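Local coordinates for protein ALDH21) (Physcomitrella patens subsp. patens, PDB 5MZ5) that oxidises succinic semialdehyde with NADP(+) as a member of the aldehyde dehydrogenase family, at residues V375-A380 with E407-K412. Sequence-based numbering, arbitrary orientation.
Sequences VKEAVA and EANARK
Glu377 reaches from the last turn of helix 365-380 to the N-terminal end of the short helix 409-412. Its CG lies anti to the backbone N (chi1 -176°), and the side chains of Glu377 and Asn409 cross at about a right angle, with carboxylate and amide planes 75° apart. OE1 takes a bent hydrogen bond from Asn409 ND2 at 2.9 Å, received on its syn side, with the donor 29° out of the carboxylate plane. OE2 accepts a weak but fairly straight bond from Asn409 N (3.4 Å) and also forms a salt bridge with Lys381 NZ. Water 1 donates weakly to Glu377 OE1 and accepts from Ala410 N at 3.0 Å. The carboxylate thus meets two backbone N-H groups of the helix start, one directly and one through water, where the helix dipole would probably favour its negative charge. Beyond it, Ala378 CB rests on Ala410 CB at 4.1 Å, and Ala378 CA faces CB of Ala408, the N-cap residue, at 4.3 Å. Val375 and Ala378 pack on strand 395-402, and Val375 also on strand 419-425; helix 409-412 belongs to the connection between these parallel neighbours in the mixed sheet of the aldehyde dehydrogenase fold, about 10 Å from NADP(+)-binding Glu414 (Asn409 side chain to Glu414 side chain).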
ATOM      1  N   VAL A 375     -23.911  -7.225  41.199  1.00 33.97           N
ATOM      2  CA  VAL A 375     -22.889  -7.563  42.200  1.00 33.72           C
ATOM      3  C   VAL A 375     -23.509  -8.519  43.246  1.00 39.81           C
ATOM      4  O   VAL A 375     -22.917  -9.567  43.542  1.00 40.50           O
ATOM      5  CB  VAL A 375     -22.230  -6.295  42.825  1.00 37.20           C
ATOM      6  CG1 VAL A 375     -21.446  -6.622  44.095  1.00 37.24           C
ATOM      7  CG2 VAL A 375     -21.344  -5.571  41.810  1.00 36.22           C
ATOM      8  N   LYS A 376     -24.707  -8.169  43.780  1.00 36.34           N
ATOM      9  CA  LYS A 376     -25.417  -8.992  44.765  1.00 37.34           C
ATOM     10  C   LYS A 376     -25.750 -10.374  44.178  1.00 41.15           C
ATOM     11  O   LYS A 376     -25.516 -11.388  44.832  1.00 41.62           O
ATOM     12  CB  LYS A 376     -26.686  -8.292  45.292  1.00 39.94           C
ATOM     13  CG  LYS A 376     -26.404  -7.108  46.214  1.00 52.38           C
ATOM     14  CD  LYS A 376     -27.636  -6.687  46.983  1.00 63.99           C
ATOM     15  CE  LYS A 376     -27.818  -5.194  47.093  1.00 79.31           C
ATOM     16  NZ  LYS A 376     -28.595  -4.652  45.938  1.00 86.50           N
ATOM     17  N   GLU A 377     -26.225 -10.408  42.922  1.00 36.41           N
ATOM     18  CA  GLU A 377     -26.542 -11.649  42.223  1.00 36.91           C
ATOM     19  C   GLU A 377     -25.286 -12.530  42.059  1.00 42.52           C
ATOM     20  O   GLU A 377     -25.372 -13.739  42.271  1.00 42.96           O
ATOM     21  CB  GLU A 377     -27.190 -11.344  40.868  1.00 38.03           C
ATOM     22  CG  GLU A 377     -27.654 -12.567  40.090  1.00 55.75           C
ATOM     23  CD  GLU A 377     -27.511 -12.482  38.581  1.00 88.84           C
ATOM     24  OE1 GLU A 377     -27.452 -11.351  38.045  1.00 96.08           O
ATOM     25  OE2 GLU A 377     -27.483 -13.550  37.929  1.00 86.90           O
ATOM     26  N   ALA A 378     -24.124 -11.918  41.717  1.00 39.15           N
ATOM     27  CA  ALA A 378     -22.842 -12.610  41.544  1.00 37.88           C
ATOM     28  C   ALA A 378     -22.412 -13.293  42.845  1.00 44.64           C
ATOM     29  O   ALA A 378     -21.997 -14.455  42.804  1.00 43.32           O
ATOM     30  CB  ALA A 378     -21.770 -11.638  41.068  1.00 36.88           C
ATOM     31  N   VAL A 379     -22.559 -12.587  43.997  1.00 43.81           N
ATOM     32  CA  VAL A 379     -22.214 -13.113  45.312  1.00 45.46           C
ATOM     33  C   VAL A 379     -23.223 -14.218  45.738  1.00 48.23           C
ATOM     34  O   VAL A 379     -22.801 -15.226  46.310  1.00 48.16           O
ATOM     35  CB  VAL A 379     -21.970 -12.029  46.414  1.00 51.28           C
ATOM     36  CG1 VAL A 379     -21.005 -10.928  45.953  1.00 49.75           C
ATOM     37  CG2 VAL A 379     -23.253 -11.448  46.983  1.00 52.26           C
ATOM     38  N   ALA A 380     -24.526 -14.054  45.391  1.00 43.62           N
ATOM     39  CA  ALA A 380     -25.599 -15.030  45.691  1.00 43.65           C
ATOM     40  C   ALA A 380     -25.371 -16.361  44.948  1.00 47.01           C
ATOM     41  O   ALA A 380     -25.668 -17.428  45.477  1.00 46.63           O
ATOM     42  CB  ALA A 380     -26.967 -14.451  45.326  1.00 43.59           C
ATOM     43  N   GLU A 407     -23.252 -18.420  34.710  1.00 44.01           N
ATOM     44  CA  GLU A 407     -24.684 -18.110  34.671  1.00 44.42           C
ATOM     45  C   GLU A 407     -25.015 -16.701  35.223  1.00 48.31           C
ATOM     46  O   GLU A 407     -26.046 -16.137  34.835  1.00 48.97           O
ATOM     47  CB  GLU A 407     -25.540 -19.214  35.338  1.00 46.66           C
ATOM     48  CG  GLU A 407     -25.143 -19.590  36.763  1.00 62.05           C
ATOM     49  CD  GLU A 407     -24.073 -20.656  36.944  1.00 83.82           C
ATOM     50  OE1 GLU A 407     -23.946 -21.158  38.085  1.00 92.07           O
ATOM     51  OE2 GLU A 407     -23.359 -20.988  35.967  1.00 61.54           O
ATOM     52  N   ALA A 408     -24.143 -16.124  36.092  1.00 42.82           N
ATOM     53  CA  ALA A 408     -24.352 -14.771  36.641  1.00 41.46           C
ATOM     54  C   ALA A 408     -24.240 -13.688  35.563  1.00 43.14           C
ATOM     55  O   ALA A 408     -23.357 -13.764  34.694  1.00 41.94           O
ATOM     56  CB  ALA A 408     -23.373 -14.491  37.767  1.00 42.27           C
ATOM     57  N   ASN A 409     -25.152 -12.685  35.617  1.00 38.01           N
ATOM     58  CA  ASN A 409     -25.199 -11.552  34.679  1.00 36.69           C
ATOM     59  C   ASN A 409     -23.896 -10.766  34.635  1.00 39.78           C
ATOM     60  O   ASN A 409     -23.515 -10.298  33.559  1.00 39.03           O
ATOM     61  CB  ASN A 409     -26.348 -10.612  35.002  1.00 33.43           C
ATOM     62  CG  ASN A 409     -27.687 -11.106  34.544  1.00 50.70           C
ATOM     63  OD1 ASN A 409     -27.864 -11.536  33.403  1.00 45.69           O
ATOM     64  ND2 ASN A 409     -28.674 -11.017  35.417  1.00 44.36           N
ATOM     65  N   ALA A 410     -23.213 -10.638  35.798  1.00 36.13           N
ATOM     66  CA  ALA A 410     -21.931  -9.941  35.930  1.00 35.22           C
ATOM     67  C   ALA A 410     -20.855 -10.619  35.061  1.00 38.18           C
ATOM     68  O   ALA A 410     -19.975  -9.930  34.561  1.00 37.70           O
ATOM     69  CB  ALA A 410     -21.496  -9.902  37.388  1.00 36.17           C
ATOM     70  N   ARG A 411     -20.965 -11.944  34.837  1.00 34.25           N
ATOM     71  CA  ARG A 411     -20.021 -12.698  34.015  1.00 33.94           C
ATOM     72  C   ARG A 411     -20.425 -12.755  32.526  1.00 38.23           C
ATOM     73  O   ARG A 411     -19.579 -12.576  31.649  1.00 37.86           O
ATOM     74  CB  ARG A 411     -19.784 -14.109  34.616  1.00 31.86           C
ATOM     75  CG  ARG A 411     -18.915 -15.073  33.777  1.00 32.28           C
ATOM     76  CD  ARG A 411     -17.540 -14.522  33.372  1.00 29.47           C
ATOM     77  NE  ARG A 411     -16.798 -15.463  32.525  1.00 35.93           N
ATOM     78  CZ  ARG A 411     -16.956 -15.595  31.209  1.00 45.58           C
ATOM     79  NH1 ARG A 411     -17.809 -14.821  30.555  1.00 30.00           N
ATOM     80  NH2 ARG A 411     -16.255 -16.498  30.540  1.00 33.45           N
ATOM     81  N   LYS A 412     -21.708 -12.990  32.256  1.00 35.38           N
ATOM     82  CA  LYS A 412     -22.288 -13.145  30.922  1.00 34.66           C
ATOM     83  C   LYS A 412     -22.418 -11.826  30.137  1.00 39.56           C
ATOM     84  O   LYS A 412     -22.185 -11.805  28.922  1.00 38.72           O
ATOM     85  CB  LYS A 412     -23.649 -13.858  31.074  1.00 37.17           C
ATOM     86  CG  LYS A 412     -24.428 -14.159  29.792  1.00 51.72           C
ATOM     87  CD  LYS A 412     -25.611 -15.129  30.028  1.00 63.84           C
ATOM     88  CE  LYS A 412     -26.567 -14.790  31.168  1.00 81.25           C
ATOM     89  NZ  LYS A 412     -27.378 -13.569  30.904  1.00 89.85           N
TER
HETATM   90  O   HOH W   1     -24.396 -11.214  38.549  1.00 34.03           O